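Local coordinates for protein transcription regulator (Lactobacillus plantarum WCFS1, PDB 3CLK) that probably regulates transcription as a dimeric DNA-binding protein of the LacI/GalR type, likely sensing a small effector through its periplasmic-binding-protein-like domain, at residues M96-D99 with D100-F104. Numbering follows the deposited sequence.
Sequences MGFD and DDRPF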
loop_
_atom_site.group_PDB
_atom_site.type_symbol
_atom_site.label_atom_id
_atom_site.label_comp_id
_atom_site.label_asym_id
_atom_site.label_seq_id
_atom_site.Cartn_x
_atom_site.Cartn_y
_atom_site.Cartn_z
HETATM N N MSE B 96 9.897 -13.642 6.268
HETATM C CA MSE B 96 10.867 -13.438 7.338
HETATM C C MSE B 96 11.559 -14.749 7.704
HETATM O O MSE B 96 10.909 -15.780 7.850
HETATM C CB MSE B 96 10.168 -12.853 8.575
HETATM C CG MSE B 96 11.087 -12.556 9.751
HETATM SE SE MSE B 96 10.102 -11.877 11.291
HETATM C CE MSE B 96 10.113 -9.997 10.828
ATOM N N GLY B 97 12.878 -14.702 7.845
ATOM C CA GLY B 97 13.636 -15.888 8.209
ATOM C C GLY B 97 14.037 -15.836 9.671
ATOM O O GLY B 97 13.905 -14.798 10.320
ATOM N N PHE B 98 14.538 -16.954 10.190
ATOM C CA PHE B 98 14.943 -17.041 11.589
ATOM C C PHE B 98 16.177 -17.912 11.757
ATOM O O PHE B 98 16.474 -18.757 10.909
ATOM C CB PHE B 98 13.805 -17.635 12.419
ATOM C CG PHE B 98 12.559 -16.807 12.411
ATOM C CD1 PHE B 98 12.438 -15.706 13.249
ATOM C CD2 PHE B 98 11.506 -17.127 11.564
ATOM C CE1 PHE B 98 11.278 -14.933 13.247
ATOM C CE2 PHE B 98 10.345 -16.363 11.554
ATOM C CZ PHE B 98 10.229 -15.264 12.398
ATOM N N ASP B 99 16.888 -17.712 12.862
ATOM C CA ASP B 99 18.086 -18.495 13.141
ATOM C C ASP B 99 17.735 -19.883 13.668
ATOM O O ASP B 99 18.467 -20.842 13.424
ATOM C CB ASP B 99 18.976 -17.773 14.156
ATOM C CG ASP B 99 19.689 -16.574 13.560
ATOM O OD1 ASP B 99 20.482 -16.766 12.612
ATOM O OD2 ASP B 99 19.455 -15.444 14.040
ATOM N N ASP B 100 16.618 -19.988 14.386
ATOM C CA ASP B 100 16.188 -21.272 14.943
ATOM C C ASP B 100 15.474 -22.148 13.915
ATOM O O ASP B 100 15.601 -21.930 12.711
ATOM C CB ASP B 100 15.280 -21.063 16.163
ATOM C CG ASP B 100 14.026 -20.283 15.836
ATOM O OD1 ASP B 100 13.532 -20.403 14.698
ATOM O OD2 ASP B 100 13.527 -19.562 16.724
ATOM N N ASP B 101 14.722 -23.136 14.397
ATOM C CA ASP B 101 14.004 -24.066 13.523
ATOM C C ASP B 101 12.531 -23.726 13.310
ATOM O O ASP B 101 11.759 -24.549 12.822
ATOM C CB ASP B 101 14.132 -25.493 14.063
ATOM C CG ASP B 101 13.896 -25.575 15.559
ATOM O OD1 ASP B 101 12.830 -25.115 16.021
ATOM O OD2 ASP B 101 14.780 -26.100 16.272
ATOM N N ARG B 102 12.153 -22.511 13.685
ATOM C CA ARG B 102 10.789 -22.027 13.517
ATOM C C ARG B 102 10.451 -22.146 12.029
ATOM O O ARG B 102 11.279 -21.833 11.178
ATOM C CB ARG B 102 10.749 -20.568 13.946
ATOM C CG ARG B 102 9.404 -19.904 13.963
ATOM C CD ARG B 102 9.591 -18.458 14.402
ATOM N NE ARG B 102 10.794 -18.298 15.221
ATOM C CZ ARG B 102 11.025 -17.260 16.017
ATOM N NH1 ARG B 102 10.134 -16.285 16.108
ATOM N NH2 ARG B 102 12.148 -17.195 16.717
ATOM N N PRO B 103 9.241 -22.619 11.695
ATOM C CA PRO B 103 8.869 -22.751 10.283
ATOM C C PRO B 103 8.673 -21.396 9.606
ATOM O O PRO B 103 8.018 -20.508 10.148
ATOM C CB PRO B 103 7.575 -23.560 10.340
ATOM C CG PRO B 103 6.972 -23.113 11.641
ATOM C CD PRO B 103 8.160 -23.105 12.571
ATOM N N PHE B 104 9.252 -21.235 8.425
ATOM C CA PHE B 104 9.106 -19.981 7.703
ATOM C C PHE B 104 9.271 -20.161 6.204
ATOM O O PHE B 104 9.853 -21.135 5.740
ATOM C CB PHE B 104 10.109 -18.941 8.221
ATOM C CG PHE B 104 11.540 -19.194 7.809
ATOM C CD1 PHE B 104 11.957 -18.965 6.498
ATOM C CD2 PHE B 104 12.475 -19.630 8.743
ATOM C CE1 PHE B 104 13.279 -19.163 6.125
ATOM C CE2 PHE B 104 13.805 -19.832 8.382
ATOM C CZ PHE B 104 14.210 -19.599 7.071
#
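In the loop that leads from strand 91-94 to strand 104-106 of the parallel sheet, Phe98 and Arg102 stack across the turn. The guanidinium lies flat over one face of the Phe98 ring, with planes 7° apart and Arg102 CZ 3.8 Å from the ring centroid, a cation-pi geometry. The aliphatic part joins in: Arg102 CD sits 3.6 Å from the same centroid as a CH-pi contact. A bend at chi3 (-26°) folds the otherwise extended arginine chain over the ring. A salt bridge at the guanidinium's edge helps hold its rotation: Arg102 NH2 donates to Asp100 OD2 at 2.7 Å, on the syn side though tilted out of the carboxylate plane. Where the two ends of the loop come together, Gly97 CA stands over the face of Phe104, 3.7 Å from the centroid and 1° off the ring normal, while Phe104 CD2 meets the edge of the Phe98 ring at CD2, 3.9 Å away. Without the ring, as with an alanine at Phe98, the guanidinium would probably lose its stacking surface and Phe104 its neighbour at CD2. Phe93 meets both Phe98, edge-to-face, and Arg102, by a second cation-pi contact. The arrangement is a compact strand-to-strand connection in the parallel sheet of a periplasmic-binding-protein-like fold.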